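Local atomic coordinates of putative uncharacterized protein (Chaetomium thermophilum, PDB entry 5T8V), a protein that probably loads the cohesin ring onto chromatin as the SCC2/Nipped-B cohesin loader, represented here by its helical C-terminal fragment. Residues M258-L266 with P305-T316; N418-L426 with Q528-E539. One frame throughout, in Å; residues are numbered along the deposited sequence.

The two contacts, with centres about 12 Å apart, join different pairs of elements of one helical scaffold. Both are largely buried. Interaction 1 packs two helices side by side, with a salt bridge between partly exposed D259 and buried R312 and with aliphatic, sulfur and aromatic groups inside. Interaction 2 sets a turn, the proline that follows it and the helix start after that against helix 527-550, mainly by apolar packing and with no salt bridge across it. They meet directly: helix 305-315 of interaction 1 also packs on 418-426, where Q315 OE1 probably accepts a hydrogen bond from A423 N, 3.0 Å away.

Interaction 1 (M258-L266 with P305-T316); sequences MDMICQIFL and PVSALIMRLVQT
R312 reaches across to D259 in a salt bridge that rests on one carboxylate oxygen. R312 NH1 donates to D259 OD1 at 2.6 Å, with an N-H...O angle of 159° and the oxygen in the guanidinium plane; a weak second bond runs from NH2 to the same atom. The carboxylate plane itself stands 80° to the guanidinium. A bend at chi3 in the otherwise extended arginine chain turns its head toward the aspartate, and C262 SG lies over one guanidinium face, 3.7 Å from R312 NE. Within its own segment, T316 OG1 donates to L313 O, fixing the threonine beside the F265 ring.

These groups join helix 247-267 to helix 305-315; the axes of the two segments approach to 9.7 Å and cross at -37°, side-by-side helix packing in a protein built of HEAT repeats. M258 is a knob in the hole formed by P305, A308, L309 and R312; its extended chain carries CE to 3.6 Å from P305 CB. Next to it, I261 and L309 cross at about a right angle, I261 CD1 meeting L309 CD2. Farther along, L313 CB sits almost straight above the centre of the F265 ring in a CH-pi contact, while L313 CD2 fits between F265 CB and C262 SG. T316 CG2 approaches C262 CB at 3.9 Å, and L266 CD1 reaches T316 O.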
ATOM      1  N   MET A 258      24.954 -16.810  33.744  1.00 22.93           N
ATOM      2  CA  MET A 258      24.627 -17.435  32.466  1.00 22.72           C
ATOM      3  C   MET A 258      25.318 -18.787  32.323  1.00 22.63           C
ATOM      4  O   MET A 258      24.696 -19.779  31.924  1.00 22.04           O
ATOM      5  CB  MET A 258      25.013 -16.506  31.318  1.00 22.79           C
ATOM      6  CG  MET A 258      24.146 -15.267  31.233  1.00 24.94           C
ATOM      7  SD  MET A 258      24.591 -14.201  29.856  1.00 25.89           S
ATOM      8  CE  MET A 258      23.335 -12.933  29.996  1.00 26.90           C
ATOM      9  N   ASP A 259      26.611 -18.845  32.650  1.00 22.79           N
ATOM     10  CA  ASP A 259      27.327 -20.118  32.598  1.00 22.92           C
ATOM     11  C   ASP A 259      26.639 -21.165  33.464  1.00 24.01           C
ATOM     12  O   ASP A 259      26.445 -22.311  33.039  1.00 24.92           O
ATOM     13  CB  ASP A 259      28.776 -19.922  33.045  1.00 23.74           C
ATOM     14  CG  ASP A 259      29.595 -19.137  32.040  1.00 24.96           C
ATOM     15  OD1 ASP A 259      29.018 -18.684  31.029  1.00 25.62           O
ATOM     16  OD2 ASP A 259      30.811 -18.969  32.264  1.00 25.42           O
ATOM     17  N   MET A 260      26.252 -20.785  34.682  1.00 27.17           N
ATOM     18  CA  MET A 260      25.627 -21.743  35.590  1.00 27.79           C
ATOM     19  C   MET A 260      24.316 -22.268  35.017  1.00 26.51           C
ATOM     20  O   MET A 260      24.053 -23.478  35.044  1.00 26.89           O
ATOM     21  CB  MET A 260      25.399 -21.089  36.953  1.00 29.89           C
ATOM     22  CG  MET A 260      24.977 -22.063  38.041  1.00 32.84           C
ATOM     23  SD  MET A 260      24.814 -21.286  39.657  1.00 36.02           S
ATOM     24  CE  MET A 260      26.518 -20.882  40.026  1.00 35.88           C
ATOM     25  N   ILE A 261      23.478 -21.373  34.488  1.00 16.95           N
ATOM     26  CA  ILE A 261      22.192 -21.800  33.945  1.00 16.64           C
ATOM     27  C   ILE A 261      22.395 -22.701  32.735  1.00 15.95           C
ATOM     28  O   ILE A 261      21.658 -23.672  32.543  1.00 16.18           O
ATOM     29  CB  ILE A 261      21.317 -20.583  33.597  1.00 16.82           C
ATOM     30  CG1 ILE A 261      21.007 -19.774  34.859  1.00 19.69           C
ATOM     31  CG2 ILE A 261      20.016 -21.044  32.930  1.00 16.96           C
ATOM     32  CD1 ILE A 261      20.266 -18.475  34.600  1.00 20.44           C
ATOM     33  N   CYS A 262      23.376 -22.386  31.888  1.00 16.56           N
ATOM     34  CA  CYS A 262      23.675 -23.268  30.764  1.00 18.05           C
ATOM     35  C   CYS A 262      24.105 -24.644  31.250  1.00 19.49           C
ATOM     36  O   CYS A 262      23.731 -25.668  30.662  1.00 19.99           O
ATOM     37  CB  CYS A 262      24.756 -22.653  29.879  1.00 16.35           C
ATOM     38  SG  CYS A 262      24.187 -21.233  28.939  1.00 17.13           S
ATOM     39  N   GLN A 263      24.893 -24.692  32.324  1.00 19.50           N
ATOM     40  CA  GLN A 263      25.332 -25.977  32.856  1.00 20.03           C
ATOM     41  C   GLN A 263      24.150 -26.797  33.356  1.00 20.10           C
ATOM     42  O   GLN A 263      23.973 -27.953  32.960  1.00 19.34           O
ATOM     43  CB  GLN A 263      26.353 -25.756  33.966  1.00 21.08           C
ATOM     44  CG  GLN A 263      27.775 -25.776  33.464  1.00 22.52           C
ATOM     45  CD  GLN A 263      28.304 -27.183  33.322  1.00 24.23           C
ATOM     46  OE1 GLN A 263      28.649 -27.819  34.312  1.00 26.46           O
ATOM     47  NE2 GLN A 263      28.362 -27.681  32.093  1.00 23.02           N
ATOM     48  N   ILE A 264      23.326 -26.212  34.228  1.00 17.19           N
ATOM     49  CA  ILE A 264      22.143 -26.921  34.713  1.00 18.10           C
ATOM     50  C   ILE A 264      21.281 -27.372  33.540  1.00 17.86           C
ATOM     51  O   ILE A 264      20.789 -28.508  33.506  1.00 18.52           O
ATOM     52  CB  ILE A 264      21.352 -26.030  35.690  1.00 18.73           C
ATOM     53  CG1 ILE A 264      22.221 -25.667  36.898  1.00 19.12           C
ATOM     54  CG2 ILE A 264      20.067 -26.732  36.139  1.00 19.87           C
ATOM     55  CD1 ILE A 264      21.582 -24.664  37.845  1.00 19.81           C
ATOM     56  N   PHE A 265      21.092 -26.488  32.558  1.00 19.23           N
ATOM     57  CA  PHE A 265      20.270 -26.804  31.395  1.00 19.16           C
ATOM     58  C   PHE A 265      20.835 -27.979  30.611  1.00 19.74           C
ATOM     59  O   PHE A 265      20.074 -28.775  30.048  1.00 19.49           O
ATOM     60  CB  PHE A 265      20.164 -25.565  30.504  1.00 18.40           C
ATOM     61  CG  PHE A 265      19.320 -25.755  29.277  1.00 18.52           C
ATOM     62  CD1 PHE A 265      19.874 -26.245  28.106  1.00 15.28           C
ATOM     63  CD2 PHE A 265      17.978 -25.420  29.286  1.00 19.27           C
ATOM     64  CE1 PHE A 265      19.104 -26.412  26.975  1.00 15.17           C
ATOM     65  CE2 PHE A 265      17.202 -25.584  28.154  1.00 20.63           C
ATOM     66  CZ  PHE A 265      17.767 -26.080  26.998  1.00 15.63           C
ATOM     67  N   LEU A 266      22.160 -28.109  30.566  1.00 23.15           N
ATOM     68  CA  LEU A 266      22.788 -29.137  29.746  1.00 25.08           C
ATOM     69  C   LEU A 266      22.763 -30.502  30.426  1.00 28.19           C
ATOM     70  O   LEU A 266      22.465 -31.512  29.780  1.00 29.52           O
ATOM     71  CB  LEU A 266      24.223 -28.719  29.425  1.00 26.06           C
ATOM     72  CG  LEU A 266      25.123 -29.695  28.669  1.00 27.86           C
ATOM     73  CD1 LEU A 266      26.130 -28.914  27.855  1.00 27.02           C
ATOM     74  CD2 LEU A 266      25.852 -30.639  29.623  1.00 29.89           C
ATOM     75  N   PRO A 305      19.965  -9.208  28.420  1.00 30.10           N
ATOM     76  CA  PRO A 305      20.700 -10.426  28.803  1.00 28.07           C
ATOM     77  C   PRO A 305      19.879 -11.698  28.690  1.00 27.16           C
ATOM     78  O   PRO A 305      20.446 -12.765  28.419  1.00 26.66           O
ATOM     79  CB  PRO A 305      21.104 -10.139  30.256  1.00 28.68           C
ATOM     80  CG  PRO A 305      20.082  -9.180  30.745  1.00 30.76           C
ATOM     81  CD  PRO A 305      19.744  -8.314  29.569  1.00 31.99           C
ATOM     82  N   VAL A 306      18.563 -11.625  28.890  1.00 25.67           N
ATOM     83  CA  VAL A 306      17.735 -12.817  28.745  1.00 25.04           C
ATOM     84  C   VAL A 306      17.839 -13.366  27.327  1.00 25.05           C
ATOM     85  O   VAL A 306      17.873 -14.583  27.120  1.00 25.45           O
ATOM     86  CB  VAL A 306      16.276 -12.508  29.128  1.00 26.44           C
ATOM     87  CG1 VAL A 306      15.686 -11.446  28.205  1.00 28.75           C
ATOM     88  CG2 VAL A 306      15.437 -13.777  29.102  1.00 25.64           C
ATOM     89  N   SER A 307      17.886 -12.481  26.328  1.00 22.77           N
ATOM     90  CA  SER A 307      18.061 -12.934  24.952  1.00 20.86           C
ATOM     91  C   SER A 307      19.363 -13.709  24.803  1.00 18.73           C
ATOM     92  O   SER A 307      19.387 -14.821  24.257  1.00 18.61           O
ATOM     93  CB  SER A 307      18.034 -11.737  24.000  1.00 22.10           C
ATOM     94  OG  SER A 307      16.787 -11.064  24.046  1.00 23.91           O
ATOM     95  N   ALA A 308      20.462 -13.136  25.300  1.00 17.04           N
ATOM     96  CA  ALA A 308      21.752 -13.812  25.231  1.00 16.25           C
ATOM     97  C   ALA A 308      21.691 -15.182  25.891  1.00 15.56           C
ATOM     98  O   ALA A 308      22.246 -16.157  25.369  1.00 14.88           O
ATOM     99  CB  ALA A 308      22.829 -12.951  25.888  1.00 16.70           C
ATOM    100  N   LEU A 309      21.019 -15.281  27.040  1.00 18.23           N
ATOM    101  CA  LEU A 309      20.941 -16.565  27.729  1.00 17.48           C
ATOM    102  C   LEU A 309      20.121 -17.565  26.925  1.00 16.26           C
ATOM    103  O   LEU A 309      20.536 -18.711  26.743  1.00 16.20           O
ATOM    104  CB  LEU A 309      20.347 -16.392  29.127  1.00 19.03           C
ATOM    105  CG  LEU A 309      20.118 -17.711  29.878  1.00 19.38           C
ATOM    106  CD1 LEU A 309      21.433 -18.457  30.074  1.00 18.55           C
ATOM    107  CD2 LEU A 309      19.439 -17.469  31.205  1.00 21.04           C
ATOM    108  N   ILE A 310      18.945 -17.153  26.451  1.00 15.84           N
ATOM    109  CA  ILE A 310      18.119 -18.030  25.622  1.00 15.63           C
ATOM    110  C   ILE A 310      18.946 -18.604  24.480  1.00 14.87           C
ATOM    111  O   ILE A 310      19.029 -19.826  24.292  1.00 14.48           O
ATOM    112  CB  ILE A 310      16.893 -17.261  25.097  1.00 16.34           C
ATOM    113  CG1 ILE A 310      15.926 -16.938  26.242  1.00 20.79           C
ATOM    114  CG2 ILE A 310      16.185 -18.040  23.985  1.00 16.12           C
ATOM    115  CD1 ILE A 310      15.211 -18.145  26.835  1.00 17.26           C
ATOM    116  N   MET A 311      19.584 -17.724  23.706  1.00 16.03           N
ATOM    117  CA  MET A 311      20.368 -18.194  22.571  1.00 15.53           C
ATOM    118  C   MET A 311      21.473 -19.139  23.024  1.00 15.06           C
ATOM    119  O   MET A 311      21.686 -20.193  22.412  1.00 14.78           O
ATOM    120  CB  MET A 311      20.942 -17.001  21.810  1.00 15.84           C
ATOM    121  CG  MET A 311      19.867 -16.044  21.315  1.00 22.13           C
ATOM    122  SD  MET A 311      20.538 -14.570  20.542  1.00 22.76           S
ATOM    123  CE  MET A 311      21.119 -15.280  19.028  1.00 24.35           C
ATOM    124  N   ARG A 312      22.166 -18.797  24.113  1.00 15.39           N
ATOM    125  CA  ARG A 312      23.200 -19.683  24.641  1.00 17.44           C
ATOM    126  C   ARG A 312      22.643 -21.071  24.930  1.00 17.03           C
ATOM    127  O   ARG A 312      23.258 -22.084  24.580  1.00 16.90           O
ATOM    128  CB  ARG A 312      23.813 -19.082  25.905  1.00 18.82           C
ATOM    129  CG  ARG A 312      24.846 -18.004  25.639  1.00 19.37           C
ATOM    130  CD  ARG A 312      25.711 -17.761  26.864  1.00 19.75           C
ATOM    131  NE  ARG A 312      26.472 -18.948  27.238  1.00 19.52           N
ATOM    132  CZ  ARG A 312      27.283 -19.014  28.289  1.00 20.51           C
ATOM    133  NH1 ARG A 312      27.442 -17.958  29.077  1.00 21.55           N
ATOM    134  NH2 ARG A 312      27.936 -20.138  28.553  1.00 20.43           N
ATOM    135  N   LEU A 313      21.478 -21.136  25.579  1.00 13.65           N
ATOM    136  CA  LEU A 313      20.844 -22.424  25.837  1.00 13.77           C
ATOM    137  C   LEU A 313      20.564 -23.162  24.538  1.00 13.56           C
ATOM    138  O   LEU A 313      20.692 -24.391  24.473  1.00 13.61           O
ATOM    139  CB  LEU A 313      19.546 -22.229  26.623  1.00 14.38           C
ATOM    140  CG  LEU A 313      19.648 -21.603  28.016  1.00 14.83           C
ATOM    141  CD1 LEU A 313      18.285 -21.615  28.691  1.00 22.95           C
ATOM    142  CD2 LEU A 313      20.674 -22.322  28.871  1.00 14.76           C
ATOM    143  N   VAL A 314      20.181 -22.432  23.490  1.00 13.47           N
ATOM    144  CA  VAL A 314      19.954 -23.087  22.206  1.00 13.35           C
ATOM    145  C   VAL A 314      21.256 -23.641  21.638  1.00 13.09           C
ATOM    146  O   VAL A 314      21.241 -24.655  20.931  1.00 13.14           O
ATOM    147  CB  VAL A 314      19.278 -22.119  21.220  1.00 13.45           C
ATOM    148  CG1 VAL A 314      19.153 -22.758  19.835  1.00 13.38           C
ATOM    149  CG2 VAL A 314      17.913 -21.708  21.740  1.00 13.94           C
ATOM    150  N   GLN A 315      22.396 -23.005  21.926  1.00 14.53           N
ATOM    151  CA  GLN A 315      23.663 -23.459  21.356  1.00 17.04           C
ATOM    152  C   GLN A 315      24.387 -24.478  22.228  1.00 21.14           C
ATOM    153  O   GLN A 315      25.362 -25.079  21.763  1.00 20.58           O
ATOM    154  CB  GLN A 315      24.612 -22.283  21.093  1.00 16.59           C
ATOM    155  CG  GLN A 315      23.933 -20.948  20.917  1.00 15.78           C
ATOM    156  CD  GLN A 315      24.782 -19.934  20.183  1.00 14.44           C
ATOM    157  OE1 GLN A 315      24.279 -19.173  19.356  1.00 13.72           O
ATOM    158  NE2 GLN A 315      26.070 -19.897  20.500  1.00 14.44           N
ATOM    159  N   THR A 316      23.949 -24.690  23.471  1.00 22.51           N
ATOM    160  CA  THR A 316      24.536 -25.750  24.285  1.00 28.60           C
ATOM    161  C   THR A 316      24.221 -27.139  23.749  1.00 31.11           C
ATOM    162  O   THR A 316      24.779 -28.118  24.255  1.00 32.14           O
ATOM    163  CB  THR A 316      24.049 -25.657  25.737  1.00 31.69           C
ATOM    164  OG1 THR A 316      22.615 -25.651  25.775  1.00 31.52           O
ATOM    165  CG2 THR A 316      24.591 -24.406  26.412  1.00 32.55           C
TER

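Interaction 2 (N418-L426 with Q528-E539); sequences NPDWPAAEL and QLSSAMTFIISE
W421 and F535 offer their rings to the other segment in different ways. Over one face of the W421 indole, toward its rim, lies the side chain of Q528, its amide plane only 18° from that of the ring; Q528 CG comes within 3.7 Å of W421 CH2. N418 CG lies at the edge of the W421 ring, in its plane. The chain of Q528 bends at chi2 (-81°), which folds its amide over the indole. F535 instead receives L426 CD2 at its edge, 3.9 Å from F535 CZ, while P422 CB approaches F535 CD1 obliquely at 3.5 Å.

P422 buries the most area of its segment, its ring also touching A532 CB through CD and I536 CG1 through CB. A type I turn from N418 to W421 presents it, braced by an Asx turn in which D420 N donates to N418 OD1 at 2.9 Å. On the D420 side of the turn, L529 CD1 packs on the carboxylate of D420, whose OD2 is salt-bridged to R520.

The turn leads into helix 423-440 and rests on helix 527-550. Helix 509-520 flanks P419 and D420, helix 305-315 packs against W421 and P422, and helix 357-391 adjoins L426 and F535.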
ATOM      1  N   ASN A 418      25.678 -12.436  13.287  1.00 11.24           N
ATOM      2  CA  ASN A 418      26.804 -12.456  14.207  1.00 11.64           C
ATOM      3  C   ASN A 418      27.264 -13.894  14.391  1.00 12.62           C
ATOM      4  O   ASN A 418      26.510 -14.704  14.952  1.00 12.25           O
ATOM      5  CB  ASN A 418      26.412 -11.846  15.549  1.00 12.01           C
ATOM      6  CG  ASN A 418      27.603 -11.623  16.454  1.00 14.64           C
ATOM      7  OD1 ASN A 418      28.570 -12.386  16.425  1.00 14.45           O
ATOM      8  ND2 ASN A 418      27.545 -10.571  17.258  1.00 16.72           N
ATOM      9  N   PRO A 419      28.470 -14.269  13.950  1.00 13.63           N
ATOM     10  CA  PRO A 419      28.889 -15.675  14.091  1.00 14.22           C
ATOM     11  C   PRO A 419      28.989 -16.139  15.532  1.00 15.35           C
ATOM     12  O   PRO A 419      29.014 -17.352  15.773  1.00 15.06           O
ATOM     13  CB  PRO A 419      30.255 -15.710  13.391  1.00 13.98           C
ATOM     14  CG  PRO A 419      30.730 -14.298  13.398  1.00 13.77           C
ATOM     15  CD  PRO A 419      29.502 -13.453  13.289  1.00 13.72           C
ATOM     16  N   ASP A 420      29.054 -15.218  16.497  1.00 26.16           N
ATOM     17  CA  ASP A 420      29.035 -15.600  17.904  1.00 28.75           C
ATOM     18  C   ASP A 420      27.689 -16.160  18.332  1.00 27.18           C
ATOM     19  O   ASP A 420      27.600 -16.780  19.397  1.00 27.69           O
ATOM     20  CB  ASP A 420      29.366 -14.398  18.790  1.00 32.40           C
ATOM     21  CG  ASP A 420      30.809 -13.972  18.677  1.00 35.67           C
ATOM     22  OD1 ASP A 420      31.480 -14.373  17.704  1.00 36.36           O
ATOM     23  OD2 ASP A 420      31.272 -13.225  19.565  1.00 37.99           O
ATOM     24  N   TRP A 421      26.643 -15.959  17.532  1.00 21.74           N
ATOM     25  CA  TRP A 421      25.270 -16.243  17.951  1.00 21.07           C
ATOM     26  C   TRP A 421      24.526 -16.965  16.833  1.00 18.57           C
ATOM     27  O   TRP A 421      23.547 -16.454  16.282  1.00 18.49           O
ATOM     28  CB  TRP A 421      24.564 -14.947  18.344  1.00 22.09           C
ATOM     29  CG  TRP A 421      25.194 -14.277  19.520  1.00 24.37           C
ATOM     30  CD1 TRP A 421      26.015 -13.189  19.503  1.00 25.87           C
ATOM     31  CD2 TRP A 421      25.064 -14.662  20.895  1.00 25.45           C
ATOM     32  NE1 TRP A 421      26.402 -12.868  20.782  1.00 27.09           N
ATOM     33  CE2 TRP A 421      25.831 -13.757  21.655  1.00 26.23           C
ATOM     34  CE3 TRP A 421      24.372 -15.682  21.557  1.00 25.25           C
ATOM     35  CZ2 TRP A 421      25.925 -13.839  23.042  1.00 26.36           C
ATOM     36  CZ3 TRP A 421      24.467 -15.762  22.936  1.00 26.05           C
ATOM     37  CH2 TRP A 421      25.238 -14.846  23.662  1.00 26.24           C
ATOM     38  N   PRO A 422      24.964 -18.179  16.482  1.00  9.23           N
ATOM     39  CA  PRO A 422      24.286 -18.922  15.408  1.00  8.65           C
ATOM     40  C   PRO A 422      22.863 -19.346  15.740  1.00  8.48           C
ATOM     41  O   PRO A 422      22.145 -19.781  14.831  1.00  8.20           O
ATOM     42  CB  PRO A 422      25.194 -20.142  15.198  1.00  8.65           C
ATOM     43  CG  PRO A 422      25.958 -20.281  16.463  1.00  9.15           C
ATOM     44  CD  PRO A 422      26.155 -18.887  16.976  1.00  9.56           C
ATOM     45  N   ALA A 423      22.427 -19.234  16.995  1.00 12.45           N
ATOM     46  CA  ALA A 423      21.056 -19.583  17.340  1.00  9.86           C
ATOM     47  C   ALA A 423      20.049 -18.529  16.904  1.00  9.95           C
ATOM     48  O   ALA A 423      18.843 -18.803  16.924  1.00 11.95           O
ATOM     49  CB  ALA A 423      20.933 -19.811  18.847  1.00 11.39           C
ATOM     50  N   ALA A 424      20.505 -17.338  16.517  1.00  9.06           N
ATOM     51  CA  ALA A 424      19.588 -16.318  16.022  1.00  9.60           C
ATOM     52  C   ALA A 424      18.858 -16.801  14.777  1.00  9.67           C
ATOM     53  O   ALA A 424      17.635 -16.662  14.666  1.00 10.97           O
ATOM     54  CB  ALA A 424      20.350 -15.025  15.721  1.00 11.42           C
ATOM     55  N   GLU A 425      19.595 -17.369  13.820  1.00  8.63           N
ATOM     56  CA  GLU A 425      18.963 -17.840  12.596  1.00  8.51           C
ATOM     57  C   GLU A 425      18.019 -19.000  12.869  1.00  8.95           C
ATOM     58  O   GLU A 425      17.043 -19.180  12.137  1.00 11.11           O
ATOM     59  CB  GLU A 425      20.024 -18.247  11.573  1.00  8.26           C
ATOM     60  CG  GLU A 425      19.461 -18.760  10.243  1.00  9.72           C
ATOM     61  CD  GLU A 425      19.070 -20.226  10.283  1.00 11.27           C
ATOM     62  OE1 GLU A 425      19.555 -20.953  11.179  1.00 13.51           O
ATOM     63  OE2 GLU A 425      18.271 -20.654   9.422  1.00 10.42           O
ATOM     64  N   LEU A 426      18.291 -19.800  13.898  1.00  9.84           N
ATOM     65  CA  LEU A 426      17.431 -20.941  14.194  1.00 12.01           C
ATOM     66  C   LEU A 426      16.132 -20.491  14.855  1.00 10.53           C
ATOM     67  O   LEU A 426      15.037 -20.906  14.449  1.00 10.77           O
ATOM     68  CB  LEU A 426      18.178 -21.937  15.083  1.00  8.59           C
ATOM     69  CG  LEU A 426      17.403 -23.176  15.534  1.00 10.65           C
ATOM     70  CD1 LEU A 426      16.782 -23.905  14.355  1.00  9.16           C
ATOM     71  CD2 LEU A 426      18.326 -24.103  16.306  1.00  9.03           C
ATOM     72  N   GLN A 528      30.567 -19.389  26.041  1.00 44.84           N
ATOM     73  CA  GLN A 528      29.645 -18.944  25.001  1.00 40.18           C
ATOM     74  C   GLN A 528      30.248 -19.145  23.615  1.00 38.81           C
ATOM     75  O   GLN A 528      29.609 -19.710  22.717  1.00 37.76           O
ATOM     76  CB  GLN A 528      29.283 -17.476  25.237  1.00 39.41           C
ATOM     77  CG  GLN A 528      28.329 -16.882  24.218  1.00 38.60           C
ATOM     78  CD  GLN A 528      29.029 -16.450  22.946  1.00 39.26           C
ATOM     79  OE1 GLN A 528      28.842 -17.055  21.890  1.00 38.00           O
ATOM     80  NE2 GLN A 528      29.844 -15.401  23.042  1.00 41.05           N
ATOM     81  N   LEU A 529      31.488 -18.695  23.425  1.00 30.26           N
ATOM     82  CA  LEU A 529      32.109 -18.767  22.107  1.00 29.58           C
ATOM     83  C   LEU A 529      32.372 -20.213  21.696  1.00 27.80           C
ATOM     84  O   LEU A 529      32.218 -20.568  20.520  1.00 26.41           O
ATOM     85  CB  LEU A 529      33.405 -17.953  22.106  1.00 32.37           C
ATOM     86  CG  LEU A 529      33.804 -17.232  20.816  1.00 32.84           C
ATOM     87  CD1 LEU A 529      32.707 -16.301  20.309  1.00 31.53           C
ATOM     88  CD2 LEU A 529      35.082 -16.445  21.055  1.00 35.74           C
ATOM     89  N   SER A 530      32.762 -21.065  22.646  1.00 25.28           N
ATOM     90  CA  SER A 530      32.984 -22.471  22.320  1.00 24.48           C
ATOM     91  C   SER A 530      31.675 -23.183  22.010  1.00 22.34           C
ATOM     92  O   SER A 530      31.648 -24.095  21.175  1.00 21.51           O
ATOM     93  CB  SER A 530      33.714 -23.169  23.465  1.00 26.85           C
ATOM     94  OG  SER A 530      32.941 -23.142  24.648  1.00 28.08           O
ATOM     95  N   SER A 531      30.583 -22.786  22.665  1.00 25.58           N
ATOM     96  CA  SER A 531      29.278 -23.329  22.307  1.00 24.56           C
ATOM     97  C   SER A 531      28.897 -22.917  20.891  1.00 22.51           C
ATOM     98  O   SER A 531      28.425 -23.739  20.096  1.00 21.31           O
ATOM     99  CB  SER A 531      28.220 -22.861  23.307  1.00 25.78           C
ATOM    100  OG  SER A 531      27.927 -21.486  23.128  1.00 26.62           O
ATOM    101  N   ALA A 532      29.097 -21.640  20.555  1.00 29.80           N
ATOM    102  CA  ALA A 532      28.862 -21.201  19.184  1.00 29.03           C
ATOM    103  C   ALA A 532      29.689 -22.021  18.204  1.00 28.57           C
ATOM    104  O   ALA A 532      29.204 -22.401  17.129  1.00 29.28           O
ATOM    105  CB  ALA A 532      29.186 -19.714  19.046  1.00 29.37           C
ATOM    106  N   MET A 533      30.938 -22.321  18.568  1.00 22.77           N
ATOM    107  CA  MET A 533      31.805 -23.086  17.678  1.00 22.19           C
ATOM    108  C   MET A 533      31.276 -24.500  17.466  1.00 21.38           C
ATOM    109  O   MET A 533      31.163 -24.961  16.327  1.00 20.80           O
ATOM    110  CB  MET A 533      33.227 -23.117  18.232  1.00 23.98           C
ATOM    111  CG  MET A 533      34.099 -21.999  17.701  1.00 25.35           C
ATOM    112  SD  MET A 533      35.833 -22.220  18.108  1.00 28.75           S
ATOM    113  CE  MET A 533      35.877 -21.555  19.770  1.00 30.13           C
ATOM    114  N   THR A 534      30.950 -25.211  18.547  1.00 21.72           N
ATOM    115  CA  THR A 534      30.431 -26.568  18.382  1.00 22.01           C
ATOM    116  C   THR A 534      29.139 -26.565  17.571  1.00 19.35           C
ATOM    117  O   THR A 534      28.949 -27.405  16.680  1.00 19.98           O
ATOM    118  CB  THR A 534      30.209 -27.227  19.745  1.00 22.96           C
ATOM    119  OG1 THR A 534      29.323 -26.427  20.537  1.00 24.15           O
ATOM    120  CG2 THR A 534      31.527 -27.397  20.479  1.00 24.27           C
ATOM    121  N   PHE A 535      28.245 -25.618  17.860  1.00 12.68           N
ATOM    122  CA  PHE A 535      27.009 -25.480  17.095  1.00 11.89           C
ATOM    123  C   PHE A 535      27.301 -25.351  15.604  1.00 11.38           C
ATOM    124  O   PHE A 535      26.758 -26.098  14.779  1.00 11.05           O
ATOM    125  CB  PHE A 535      26.239 -24.262  17.610  1.00 11.94           C
ATOM    126  CG  PHE A 535      24.835 -24.147  17.089  1.00 11.48           C
ATOM    127  CD1 PHE A 535      24.579 -23.521  15.883  1.00 11.08           C
ATOM    128  CD2 PHE A 535      23.768 -24.630  17.824  1.00 11.68           C
ATOM    129  CE1 PHE A 535      23.287 -23.398  15.413  1.00 10.96           C
ATOM    130  CE2 PHE A 535      22.477 -24.511  17.358  1.00 11.53           C
ATOM    131  CZ  PHE A 535      22.235 -23.894  16.152  1.00 11.22           C
ATOM    132  N   ILE A 536      28.173 -24.409  15.238  1.00 11.51           N
ATOM    133  CA  ILE A 536      28.492 -24.209  13.826  1.00 11.18           C
ATOM    134  C   ILE A 536      29.119 -25.464  13.233  1.00 11.22           C
ATOM    135  O   ILE A 536      28.856 -25.818  12.080  1.00 10.95           O
ATOM    136  CB  ILE A 536      29.397 -22.976  13.657  1.00 11.52           C
ATOM    137  CG1 ILE A 536      28.553 -21.705  13.770  1.00 11.40           C
ATOM    138  CG2 ILE A 536      30.128 -23.003  12.312  1.00 11.44           C
ATOM    139  CD1 ILE A 536      29.355 -20.436  13.903  1.00 11.95           C
ATOM    140  N   ILE A 537      29.961 -26.155  14.003  1.00 14.36           N
ATOM    141  CA  ILE A 537      30.573 -27.387  13.510  1.00 15.35           C
ATOM    142  C   ILE A 537      29.497 -28.404  13.146  1.00 14.62           C
ATOM    143  O   ILE A 537      29.565 -29.058  12.095  1.00 13.89           O
ATOM    144  CB  ILE A 537      31.556 -27.946  14.557  1.00 17.60           C
ATOM    145  CG1 ILE A 537      32.755 -27.011  14.712  1.00 19.76           C
ATOM    146  CG2 ILE A 537      32.049 -29.336  14.156  1.00 18.38           C
ATOM    147  CD1 ILE A 537      33.606 -27.299  15.937  1.00 22.00           C
ATOM    148  N   SER A 538      28.489 -28.558  14.007  1.00 16.52           N
ATOM    149  CA  SER A 538      27.417 -29.498  13.702  1.00 17.96           C
ATOM    150  C   SER A 538      26.626 -29.050  12.476  1.00 17.89           C
ATOM    151  O   SER A 538      26.255 -29.878  11.636  1.00 17.00           O
ATOM    152  CB  SER A 538      26.500 -29.666  14.914  1.00 19.19           C
ATOM    153  OG  SER A 538      26.026 -28.418  15.379  1.00 20.62           O
ATOM    154  N   GLU A 539      26.367 -27.745  12.347  1.00 26.59           N
ATOM    155  CA  GLU A 539      25.722 -27.248  11.135  1.00 27.83           C
ATOM    156  C   GLU A 539      26.528 -27.613   9.894  1.00 27.22           C
ATOM    157  O   GLU A 539      25.964 -28.017   8.869  1.00 27.38           O
ATOM    158  CB  GLU A 539      25.539 -25.734  11.218  1.00 29.89           C
ATOM    159  CG  GLU A 539      24.399 -25.290  12.112  1.00 32.86           C
ATOM    160  CD  GLU A 539      24.140 -23.800  12.018  1.00 36.95           C
ATOM    161  OE1 GLU A 539      25.020 -23.068  11.505  1.00 37.15           O
ATOM    162  OE2 GLU A 539      23.053 -23.359  12.449  1.00 39.08           O
TER